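Local coordinates for protein cysteine protease S273R (African swine fever virus pig/Kenya/KEN-50/1950, PDB 6LJ9) that probably acts as a cysteine protease that matures the viral pp220 and pp62 polyproteins into core-shell proteins and blunts host pyroptosis and cGAS-STING signalling, at residues K6-P11 against R243-S248; C50-P55 against L66-E71; F124-M129 against M201-Q206; I183-F186 against S192-G195. All coordinates share one frame; numbering follows the deposited sequence.

Contact 1: K6-P11 against R243-S248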
loop_
_atom_site.group_PDB
_atom_site.type_symbol
_atom_site.label_atom_id
_atom_site.label_comp_id
_atom_site.label_asym_id
_atom_site.label_seq_id
_atom_site.Cartn_x
_atom_site.Cartn_y
_atom_site.Cartn_z
ATOM N N LYS B 6 -9.414 11.787 10.159
ATOM C CA LYS B 6 -9.268 11.309 8.787
ATOM C C LYS B 6 -8.170 10.258 8.677
ATOM O O LYS B 6 -8.383 9.179 8.111
ATOM C CB LYS B 6 -8.978 12.480 7.847
ATOM C CG LYS B 6 -10.207 13.163 7.277
ATOM C CD LYS B 6 -9.809 14.163 6.200
ATOM C CE LYS B 6 -11.015 14.647 5.414
ATOM N NZ LYS B 6 -10.613 15.530 4.285
ATOM N N ILE B 7 -6.984 10.557 9.208
ATOM C CA ILE B 7 -5.828 9.678 9.062
ATOM C C ILE B 7 -6.030 8.416 9.890
ATOM O O ILE B 7 -6.962 8.328 10.697
ATOM C CB ILE B 7 -4.524 10.400 9.449
ATOM C CG1 ILE B 7 -4.496 10.707 10.948
ATOM C CG2 ILE B 7 -4.366 11.679 8.636
ATOM C CD1 ILE B 7 -3.262 11.467 11.388
ATOM N N THR B 8 -5.150 7.433 9.701
ATOM C CA THR B 8 -5.344 6.090 10.232
ATOM C C THR B 8 -4.604 5.841 11.543
ATOM O O THR B 8 -4.600 4.704 12.029
ATOM C CB THR B 8 -4.912 5.052 9.193
ATOM O OG1 THR B 8 -3.516 5.205 8.910
ATOM C CG2 THR B 8 -5.704 5.226 7.905
ATOM N N SER B 9 -3.987 6.862 12.128
ATOM C CA SER B 9 -3.251 6.687 13.372
ATOM C C SER B 9 -4.180 6.818 14.577
ATOM O O SER B 9 -5.358 7.162 14.459
ATOM C CB SER B 9 -2.110 7.694 13.469
ATOM O OG SER B 9 -2.594 9.020 13.364
ATOM N N SER B 10 -3.625 6.545 15.752
ATOM C CA SER B 10 -4.388 6.530 16.989
ATOM C C SER B 10 -3.460 6.922 18.126
ATOM O O SER B 10 -2.233 6.878 17.977
ATOM C CB SER B 10 -5.008 5.148 17.245
ATOM O OG SER B 10 -4.027 4.216 17.667
ATOM N N PRO B 11 -4.012 7.327 19.275
ATOM C CA PRO B 11 -3.162 7.678 20.423
ATOM C C PRO B 11 -2.458 6.495 21.071
ATOM O O PRO B 11 -1.741 6.696 22.059
ATOM C CB PRO B 11 -4.152 8.326 21.408
ATOM C CG PRO B 11 -5.318 8.734 20.569
ATOM C CD PRO B 11 -5.419 7.696 19.504
ATOM N N ARG B 243 -0.846 12.846 3.737
ATOM C CA ARG B 243 -0.672 12.530 2.323
ATOM C C ARG B 243 -0.532 11.027 2.112
ATOM O O ARG B 243 -0.993 10.489 1.098
ATOM C CB ARG B 243 0.546 13.262 1.758
ATOM C CG ARG B 243 0.469 14.779 1.846
ATOM C CD ARG B 243 -0.504 15.368 0.839
ATOM N NE ARG B 243 -0.050 15.184 -0.537
ATOM C CZ ARG B 243 -0.573 14.304 -1.384
ATOM N NH1 ARG B 243 -1.576 13.527 -0.999
ATOM N NH2 ARG B 243 -0.098 14.204 -2.618
ATOM N N LEU B 244 0.106 10.335 3.062
ATOM C CA LEU B 244 0.215 8.882 2.975
ATOM C C LEU B 244 -1.153 8.222 3.069
ATOM O O LEU B 244 -1.421 7.231 2.378
ATOM C CB LEU B 244 1.142 8.358 4.073
ATOM C CG LEU B 244 2.647 8.513 3.848
ATOM C CD1 LEU B 244 3.421 8.057 5.075
ATOM C CD2 LEU B 244 3.088 7.735 2.617
ATOM N N ASP B 245 -2.033 8.752 3.920
ATOM C CA ASP B 245 -3.410 8.285 4.010
ATOM C C ASP B 245 -4.321 8.948 2.985
ATOM O O ASP B 245 -5.546 8.922 3.149
ATOM C CB ASP B 245 -3.956 8.503 5.421
ATOM C CG ASP B 245 -3.346 7.553 6.428
ATOM O OD1 ASP B 245 -2.871 6.474 6.012
ATOM O OD2 ASP B 245 -3.340 7.883 7.631
ATOM N N ASN B 246 -3.742 9.546 1.942
ATOM C CA ASN B 246 -4.474 10.041 0.780
ATOM C C ASN B 246 -5.359 11.239 1.107
ATOM O O ASN B 246 -6.445 11.387 0.544
ATOM C CB ASN B 246 -5.301 8.927 0.128
ATOM C CG ASN B 246 -4.452 7.990 -0.711
ATOM O OD1 ASN B 246 -4.154 8.278 -1.873
ATOM N ND2 ASN B 246 -4.051 6.866 -0.128
ATOM N N VAL B 247 -4.911 12.100 2.015
ATOM C CA VAL B 247 -5.510 13.421 2.168
ATOM C C VAL B 247 -4.848 14.345 1.153
ATOM O O VAL B 247 -3.625 14.525 1.171
ATOM C CB VAL B 247 -5.345 13.954 3.599
ATOM C CG1 VAL B 247 -5.861 15.386 3.698
ATOM C CG2 VAL B 247 -6.071 13.055 4.589
ATOM N N SER B 248 -5.649 14.919 0.260
ATOM C CA SER B 248 -5.104 15.745 -0.810
ATOM C C SER B 248 -4.405 16.976 -0.246
ATOM O O SER B 248 -4.756 17.485 0.823
ATOM C CB SER B 248 -6.214 16.169 -1.774
ATOM O OG SER B 248 -5.705 17.001 -2.804
#
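The carboxylate of D245 offers one face to T8: OD2 receives two bonds there, one from the backbone and one from the side chain of that residue. T8 N donates to D245 OD2 at 2.8 Å from well above the plane, 48° out of it, while T8 OG1 comes to D245 OD2 at 3.0 Å on the syn side and closer to the plane. The other oxygen, D245 OD1, bonds to the hydroxyl of Y104, and R241 binds T8 OG1 in turn. A chi1 of 62° sets T8 OG1 between its own backbone N and carbonyl carbon, so that the amide and hydroxyl of this one residue converge on a single oxygen. D245 is the residue where helix 232-244 gives way to a Schellman motif: N246, with positive phi, is its C-prime residue, and V247 N returns to A242 O. From the last helical turn R243 NH1 reaches V247 O (3.1 Å), its NH2 being held by carboxylates of the central sheet. I7 packs CB against D245 OD2 at 3.3 Å and directs the rest of its side chain away from segment 243-248. V247 CG2 touches CD of the poorly ordered K6 at 4.2 Å.

Contact 2: C50-P55 against L66-E71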
loop_
_atom_site.group_PDB
_atom_site.type_symbol
_atom_site.label_atom_id
_atom_site.label_comp_id
_atom_site.label_asym_id
_atom_site.label_seq_id
_atom_site.Cartn_x
_atom_site.Cartn_y
_atom_site.Cartn_z
ATOM N N CYS B 50 6.586 2.701 30.033
ATOM C CA CYS B 50 7.166 3.177 31.284
ATOM C C CYS B 50 7.613 2.020 32.168
ATOM O O CYS B 50 8.571 2.164 32.938
ATOM C CB CYS B 50 6.162 4.054 32.031
ATOM S SG CYS B 50 5.657 5.543 31.149
ATOM N N VAL B 51 6.937 0.874 32.074
ATOM C CA VAL B 51 7.301 -0.276 32.896
ATOM C C VAL B 51 8.644 -0.843 32.457
ATOM O O VAL B 51 9.560 -1.015 33.270
ATOM C CB VAL B 51 6.197 -1.347 32.844
ATOM C CG1 VAL B 51 6.657 -2.614 33.548
ATOM C CG2 VAL B 51 4.918 -0.821 33.471
ATOM N N ILE B 52 8.786 -1.140 31.160
ATOM C CA ILE B 52 10.011 -1.759 30.656
ATOM C C ILE B 52 11.175 -0.787 30.566
ATOM O O ILE B 52 12.265 -1.182 30.135
ATOM C CB ILE B 52 9.773 -2.417 29.281
ATOM C CG1 ILE B 52 9.380 -1.372 28.235
ATOM C CG2 ILE B 52 8.705 -3.498 29.388
ATOM C CD1 ILE B 52 9.135 -1.960 26.855
ATOM N N THR B 53 10.981 0.475 30.950
ATOM C CA THR B 53 12.083 1.411 31.131
ATOM C C THR B 53 12.369 1.689 32.598
ATOM O O THR B 53 13.324 2.409 32.907
ATOM C CB THR B 53 11.799 2.732 30.403
ATOM O OG1 THR B 53 10.550 3.272 30.850
ATOM C CG2 THR B 53 11.752 2.514 28.898
ATOM N N HIS B 54 11.564 1.141 33.505
ATOM C CA HIS B 54 11.813 1.303 34.927
ATOM C C HIS B 54 13.104 0.583 35.312
ATOM O O HIS B 54 13.358 -0.532 34.841
ATOM C CB HIS B 54 10.639 0.751 35.734
ATOM C CG HIS B 54 10.674 1.110 37.186
ATOM N ND1 HIS B 54 11.463 0.444 38.098
ATOM C CD2 HIS B 54 10.012 2.062 37.885
ATOM C CE1 HIS B 54 11.289 0.973 39.297
ATOM N NE2 HIS B 54 10.413 1.956 39.195
ATOM N N PRO B 55 13.941 1.191 36.156
ATOM C CA PRO B 55 15.233 0.564 36.484
ATOM C C PRO B 55 15.105 -0.786 37.171
ATOM O O PRO B 55 15.972 -1.648 36.979
ATOM C CB PRO B 55 15.904 1.604 37.394
ATOM C CG PRO B 55 14.777 2.440 37.920
ATOM C CD PRO B 55 13.775 2.497 36.813
ATOM N N LEU B 66 16.069 -10.922 28.924
ATOM C CA LEU B 66 15.055 -10.343 28.053
ATOM C C LEU B 66 15.595 -9.060 27.436
ATOM O O LEU B 66 16.085 -8.178 28.150
ATOM C CB LEU B 66 13.771 -10.052 28.831
ATOM C CG LEU B 66 13.233 -11.177 29.717
ATOM C CD1 LEU B 66 12.010 -10.698 30.476
ATOM C CD2 LEU B 66 12.913 -12.416 28.896
ATOM N N ASP B 67 15.504 -8.960 26.111
ATOM C CA ASP B 67 15.969 -7.780 25.385
ATOM C C ASP B 67 14.838 -6.760 25.372
ATOM O O ASP B 67 13.988 -6.750 24.481
ATOM C CB ASP B 67 16.418 -8.153 23.976
ATOM C CG ASP B 67 17.159 -7.027 23.280
ATOM O OD1 ASP B 67 17.318 -5.949 23.888
ATOM O OD2 ASP B 67 17.587 -7.223 22.124
ATOM N N LEU B 68 14.829 -5.885 26.381
ATOM C CA LEU B 68 13.813 -4.839 26.443
ATOM C C LEU B 68 14.066 -3.744 25.416
ATOM O O LEU B 68 13.116 -3.104 24.950
ATOM C CB LEU B 68 13.754 -4.234 27.845
ATOM C CG LEU B 68 13.272 -5.138 28.979
ATOM C CD1 LEU B 68 13.072 -4.333 30.255
ATOM C CD2 LEU B 68 11.992 -5.857 28.586
ATOM N N SER B 69 15.331 -3.510 25.057
ATOM C CA SER B 69 15.639 -2.470 24.079
ATOM C C SER B 69 15.059 -2.809 22.712
ATOM O O SER B 69 14.607 -1.919 21.983
ATOM C CB SER B 69 17.151 -2.265 23.984
ATOM O OG SER B 69 17.693 -1.843 25.223
ATOM N N LYS B 70 15.061 -4.093 22.347
ATOM C CA LYS B 70 14.465 -4.491 21.077
ATOM C C LYS B 70 12.945 -4.412 21.125
ATOM O O LYS B 70 12.303 -4.194 20.092
ATOM C CB LYS B 70 14.914 -5.903 20.700
ATOM C CG LYS B 70 14.637 -6.268 19.252
ATOM C CD LYS B 70 15.485 -7.445 18.801
ATOM C CE LYS B 70 15.395 -7.634 17.296
ATOM N NZ LYS B 70 15.790 -6.397 16.567
ATOM N N GLU B 71 12.355 -4.586 22.309
ATOM C CA GLU B 71 10.910 -4.434 22.444
ATOM C C GLU B 71 10.493 -2.986 22.219
ATOM O O GLU B 71 9.456 -2.719 21.598
ATOM C CB GLU B 71 10.460 -4.915 23.824
ATOM C CG GLU B 71 8.984 -5.263 23.924
ATOM C CD GLU B 71 8.701 -6.707 23.557
ATOM O OE1 GLU B 71 9.618 -7.385 23.048
ATOM O OE2 GLU B 71 7.564 -7.167 23.787
#
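H54 N donates to V51 O at 3.0 Å and closes the type I turn, V51 to H54, that presents I52 to L68. Both methyls of L68 approach the beta-branched base of I52 from the same side. CD1 of L68 lies 3.9 Å from I52 CB and also comes up to the backbone carbonyl, 3.3 Å from I52 O, whereas L68 CD2 meets the CG2 branch of I52 at 4.1 Å. With chi1 at 63° and chi2 fully extended, I52 sends CG1 and CD1 past the leucine toward E71 and leaves CG2 to the second leucine methyl. I52 CD1 ends 4.4 Å from E71 CG; that looser touch adds to an apolar contact carried mainly by I52 and L68. The polar end of E71 is fixed separately, its OE2 accepting a hydrogen bond from S26 N. No hydrogen bond joins the two segments; each holds its own shape. On one side H54 caps the next helix through ND1, which accepts from A56 N. On the other, D67 is the N-cap of helix 68-75, with a weak bond from K70 N to D67 OD1 (3.3 Å). The turn after helix 48-51 is thus laid against the first turn of helix 68-75, and the intervening helix 55-64 packs V57 and A61 onto L68. L72 and F76 cover I52 further along, while I29 of helix 27-32 lies against E71, placing the contact within the helical N-terminal part of the chain.

Contact 3: F124-M129 against M201-Q206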
loop_
_atom_site.group_PDB
_atom_site.type_symbol
_atom_site.label_atom_id
_atom_site.label_comp_id
_atom_site.label_asym_id
_atom_site.label_seq_id
_atom_site.Cartn_x
_atom_site.Cartn_y
_atom_site.Cartn_z
ATOM N N PHE B 124 28.081 13.742 -1.469
ATOM C CA PHE B 124 28.736 12.798 -2.368
ATOM C C PHE B 124 27.729 11.853 -3.013
ATOM O O PHE B 124 27.686 11.718 -4.242
ATOM C CB PHE B 124 29.801 12.016 -1.603
ATOM C CG PHE B 124 30.503 10.988 -2.430
ATOM C CD1 PHE B 124 31.410 11.370 -3.403
ATOM C CD2 PHE B 124 30.259 9.640 -2.237
ATOM C CE1 PHE B 124 32.060 10.429 -4.168
ATOM C CE2 PHE B 124 30.907 8.695 -2.999
ATOM C CZ PHE B 124 31.809 9.093 -3.966
ATOM N N ASN B 125 26.916 11.187 -2.201
ATOM C CA ASN B 125 25.863 10.306 -2.688
ATOM C C ASN B 125 24.515 10.974 -2.450
ATOM O O ASN B 125 24.177 11.308 -1.308
ATOM C CB ASN B 125 25.923 8.943 -2.000
ATOM C CG ASN B 125 26.232 9.050 -0.519
ATOM O OD1 ASN B 125 27.324 8.695 -0.076
ATOM N ND2 ASN B 125 25.272 9.544 0.253
ATOM N N GLN B 126 23.758 11.170 -3.521
ATOM C CA GLN B 126 22.448 11.798 -3.465
ATOM C C GLN B 126 21.364 10.774 -3.771
ATOM O O GLN B 126 21.631 9.670 -4.251
ATOM C CB GLN B 126 22.364 12.967 -4.452
ATOM C CG GLN B 126 23.362 14.073 -4.198
ATOM C CD GLN B 126 23.390 15.084 -5.323
ATOM O OE1 GLN B 126 22.967 14.795 -6.442
ATOM N NE2 GLN B 126 23.886 16.278 -5.032
ATOM N N VAL B 127 20.129 11.160 -3.488
ATOM C CA VAL B 127 18.985 10.317 -3.803
ATOM C C VAL B 127 18.570 10.572 -5.246
ATOM O O VAL B 127 18.625 11.705 -5.739
ATOM C CB VAL B 127 17.829 10.574 -2.817
ATOM C CG1 VAL B 127 17.170 11.928 -3.070
ATOM C CG2 VAL B 127 16.812 9.450 -2.879
ATOM N N ASP B 128 18.188 9.506 -5.943
ATOM C CA ASP B 128 17.699 9.587 -7.316
ATOM C C ASP B 128 16.252 9.115 -7.303
ATOM O O ASP B 128 15.984 7.929 -7.085
ATOM C CB ASP B 128 18.561 8.745 -8.256
ATOM C CG ASP B 128 18.289 9.032 -9.725
ATOM O OD1 ASP B 128 17.147 9.403 -10.067
ATOM O OD2 ASP B 128 19.222 8.881 -10.542
HETATM N N MSE B 129 15.325 10.042 -7.531
HETATM C CA MSE B 129 13.898 9.760 -7.401
HETATM C C MSE B 129 13.436 8.676 -8.370
HETATM O O MSE B 129 12.493 7.940 -8.083
HETATM C CB MSE B 129 13.081 11.036 -7.612
HETATM C CG MSE B 129 11.753 11.044 -6.873
HETATM SE SE MSE B 129 11.977 10.749 -4.957
HETATM C CE MSE B 129 13.175 12.236 -4.560
HETATM N N MSE B 201 13.652 20.702 -5.833
HETATM C CA MSE B 201 12.351 20.337 -6.386
HETATM C C MSE B 201 12.385 20.329 -7.912
HETATM O O MSE B 201 11.782 19.468 -8.551
HETATM C CB MSE B 201 11.267 21.298 -5.891
HETATM C CG MSE B 201 11.084 21.302 -4.383
HETATM SE SE MSE B 201 9.794 22.630 -3.774
HETATM C CE MSE B 201 8.186 21.867 -4.564
ATOM N N GLU B 202 13.099 21.297 -8.489
ATOM C CA GLU B 202 13.237 21.347 -9.940
ATOM C C GLU B 202 14.062 20.174 -10.459
ATOM O O GLU B 202 13.738 19.594 -11.502
ATOM C CB GLU B 202 13.867 22.675 -10.359
ATOM C CG GLU B 202 12.953 23.881 -10.213
ATOM C CD GLU B 202 11.685 23.755 -11.032
ATOM O OE1 GLU B 202 10.586 23.841 -10.446
ATOM O OE2 GLU B 202 11.788 23.561 -12.261
ATOM N N ARG B 203 15.130 19.808 -9.745
ATOM C CA ARG B 203 15.964 18.692 -10.180
ATOM C C ARG B 203 15.192 17.379 -10.139
ATOM O O ARG B 203 15.334 16.539 -11.035
ATOM C CB ARG B 203 17.223 18.611 -9.312
ATOM C CG ARG B 203 18.308 17.679 -9.845
ATOM C CD ARG B 203 18.197 16.268 -9.268
ATOM N NE ARG B 203 18.402 16.248 -7.822
ATOM C CZ ARG B 203 19.581 16.074 -7.233
ATOM N NH1 ARG B 203 20.672 15.896 -7.968
ATOM N NH2 ARG B 203 19.673 16.072 -5.910
ATOM N N VAL B 204 14.370 17.183 -9.104
ATOM C CA VAL B 204 13.565 15.968 -9.014
ATOM C C VAL B 204 12.519 15.931 -10.121
ATOM O O VAL B 204 12.191 14.856 -10.641
ATOM C CB VAL B 204 12.922 15.863 -7.618
ATOM C CG1 VAL B 204 11.999 14.657 -7.535
ATOM C CG2 VAL B 204 13.997 15.779 -6.543
ATOM N N LYS B 205 11.989 17.093 -10.512
ATOM C CA LYS B 205 10.984 17.134 -11.570
ATOM C C LYS B 205 11.557 16.666 -12.903
ATOM O O LYS B 205 10.903 15.913 -13.634
ATOM C CB LYS B 205 10.411 18.544 -11.695
ATOM C CG LYS B 205 9.416 18.714 -12.832
ATOM C CD LYS B 205 8.885 20.137 -12.893
ATOM C CE LYS B 205 7.987 20.339 -14.102
ATOM N NZ LYS B 205 7.454 21.728 -14.165
ATOM N N GLN B 206 12.775 17.102 -13.238
ATOM C CA GLN B 206 13.393 16.663 -14.486
ATOM C C GLN B 206 13.663 15.165 -14.472
ATOM O O GLN B 206 13.515 14.489 -15.497
ATOM C CB GLN B 206 14.685 17.437 -14.739
ATOM C CG GLN B 206 14.464 18.862 -15.198
ATOM C CD GLN B 206 13.691 18.941 -16.498
ATOM O OE1 GLN B 206 13.949 18.183 -17.433
ATOM N NE2 GLN B 206 12.731 19.856 -16.561
#
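Q126 OE1 takes a hydrogen bond from R203 NH1 at 3.0 Å, with an N-H...O angle of 156°. The oxygen sits at the edge of the guanidinium, near its plane, but the donor stands 43° above the amide carbonyl plane, and the two flat groups are turned almost perpendicular. V127 O lies more distantly over a guanidinium face. Deeper in, M129, a selenomethionine introduced in this crystal, packs CG on V204 CG1 at 3.7 Å. Its chain folds back at chi2 and chi3, both near 57°, which brings CE within 4.0 Å of the same V204 CG1 and close to CG2 as well. The next shell sets these groups in place. D128 is the N-cap of helix 129-134, its OD1 accepting from V130 N, and Q207 OE1 receives M129 N, tying the start of that helix to helix 195-208. Q126 NE2 has a weak bond to I120 O, W200 and L208 also pack on M129, and I183 of the central sheet lies behind V204. The contact supplies R203 with a neutral acceptor, on a poorly ordered side chain, and no carboxylate partner, so a charged-to-neutral hydrogen bond stands beside the buried apolar pair of M129 and V204.

Contact 4: I183-F186 against S192-G195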
loop_
_atom_site.group_PDB
_atom_site.type_symbol
_atom_site.label_atom_id
_atom_site.label_comp_id
_atom_site.label_asym_id
_atom_site.label_seq_id
_atom_site.Cartn_x
_atom_site.Cartn_y
_atom_site.Cartn_z
ATOM N N ILE B 183 5.551 17.206 -6.546
ATOM C CA ILE B 183 6.609 17.459 -5.577
ATOM C C ILE B 183 6.123 18.591 -4.684
ATOM O O ILE B 183 5.889 19.708 -5.161
ATOM C CB ILE B 183 7.934 17.811 -6.267
ATOM C CG1 ILE B 183 8.331 16.700 -7.241
ATOM C CG2 ILE B 183 9.029 18.033 -5.239
ATOM C CD1 ILE B 183 9.359 17.123 -8.263
ATOM N N GLU B 184 5.954 18.303 -3.398
ATOM C CA GLU B 184 5.234 19.187 -2.492
ATOM C C GLU B 184 6.156 19.703 -1.396
ATOM O O GLU B 184 6.953 18.948 -0.831
ATOM C CB GLU B 184 4.036 18.460 -1.875
ATOM C CG GLU B 184 3.156 17.765 -2.903
ATOM C CD GLU B 184 2.186 16.786 -2.275
ATOM O OE1 GLU B 184 2.010 16.829 -1.040
ATOM O OE2 GLU B 184 1.602 15.969 -3.018
ATOM N N TYR B 185 6.036 20.997 -1.106
ATOM C CA TYR B 185 6.736 21.648 -0.005
ATOM C C TYR B 185 5.696 22.286 0.901
ATOM O O TYR B 185 4.968 23.188 0.473
ATOM C CB TYR B 185 7.726 22.696 -0.522
ATOM C CG TYR B 185 8.353 23.556 0.558
ATOM C CD1 TYR B 185 7.747 24.737 0.974
ATOM C CD2 TYR B 185 9.553 23.194 1.154
ATOM C CE1 TYR B 185 8.313 25.527 1.954
ATOM C CE2 TYR B 185 10.129 23.981 2.138
ATOM C CZ TYR B 185 9.502 25.146 2.534
ATOM O OH TYR B 185 10.060 25.940 3.511
ATOM N N PHE B 186 5.622 21.821 2.145
ATOM C CA PHE B 186 4.646 22.311 3.109
ATOM C C PHE B 186 5.361 23.082 4.210
ATOM O O PHE B 186 6.240 22.537 4.886
ATOM C CB PHE B 186 3.830 21.163 3.702
ATOM C CG PHE B 186 2.915 21.587 4.813
ATOM C CD1 PHE B 186 1.808 22.378 4.552
ATOM C CD2 PHE B 186 3.160 21.197 6.119
ATOM C CE1 PHE B 186 0.964 22.773 5.573
ATOM C CE2 PHE B 186 2.320 21.586 7.144
ATOM C CZ PHE B 186 1.220 22.376 6.871
ATOM N N SER B 192 7.503 31.008 1.658
ATOM C CA SER B 192 7.931 30.364 0.425
ATOM C C SER B 192 9.188 29.524 0.660
ATOM O O SER B 192 9.938 29.763 1.610
ATOM C CB SER B 192 8.186 31.421 -0.649
ATOM O OG SER B 192 7.011 32.170 -0.910
ATOM N N PRO B 193 9.435 28.522 -0.194
ATOM C CA PRO B 193 10.614 27.681 0.004
ATOM C C PRO B 193 11.888 28.466 -0.263
ATOM O O PRO B 193 11.907 29.368 -1.115
ATOM C CB PRO B 193 10.426 26.557 -1.034
ATOM C CG PRO B 193 9.019 26.662 -1.504
ATOM C CD PRO B 193 8.632 28.089 -1.348
ATOM N N PRO B 194 12.969 28.159 0.449
ATOM C CA PRO B 194 14.256 28.779 0.121
ATOM C C PRO B 194 14.725 28.361 -1.264
ATOM O O PRO B 194 14.302 27.340 -1.814
ATOM C CB PRO B 194 15.197 28.251 1.212
ATOM C CG PRO B 194 14.292 27.835 2.329
ATOM C CD PRO B 194 13.047 27.331 1.662
ATOM N N GLY B 195 15.606 29.182 -1.830
ATOM C CA GLY B 195 16.187 28.935 -3.131
ATOM C C GLY B 195 16.715 27.525 -3.327
ATOM O O GLY B 195 16.375 26.850 -4.304
#
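Y185 and P193 face each other with CA atoms 7.2 Å apart, one on an extended strand and the other in a polyproline-like stretch, and no hydrogen bond links the two segments. The aromatic ring fills the gap. P193 CB stands over the ring centre of Y185 as a CH-pi contact, 3.7 Å from the centroid and only 8° off the normal. The neighbouring ring carbon leans to one rim: P193 CG is 3.4 Å from Y185 CD1. P194 arrives obliquely at the phenol end, with its CD 3.8 Å from Y185 OH. The tyrosine reaches out because CG is anti to its backbone N (chi1 172°), carrying the ring away from strand 181-186 toward the loop. V197 and M201 of helix 195-208 pack on the same side chain, as does V170 of the adjacent strand. Strand 181-186, helix 195-208 and the neighbouring parallel strand 215-220 make a beta-alpha-beta crossover; the two prolines lie in the connection from the first strand to the crossover helix, with P194 at the helix N-cap position. The contact is one of dispersion and CH-pi attraction, without a polar bond of its own; P193 covers one face of a ring whose hydroxyl has a weak hydrogen bond to ND2 of N187, inferred to be an active-site residue.

Contacts 3 and 4 form one continuous region, their centres 14 Å apart: strand 181-186 lies under helix 195-208, with V204 CG1 3.7 Å from I183 CD1 and M201 SE 3.9 Å from Y185 CB. Contact 4 also joins contact 1, 22 Å away between centres, through the salt bridge of R243 NH2 to E184 OE2 (2.5 Å), which ties the sheet to the end of helix 232-244. This same helix starts with the inferred nucleophile C232, while the Y185 side chain of contact 4 lies about 3 Å from that of N187 and about 6 Å from that of H168, both inferred active-site residues. Contact 2 stands apart, its centre 40 Å from those of contacts 3 and 4 and 30 Å from that of contact 1.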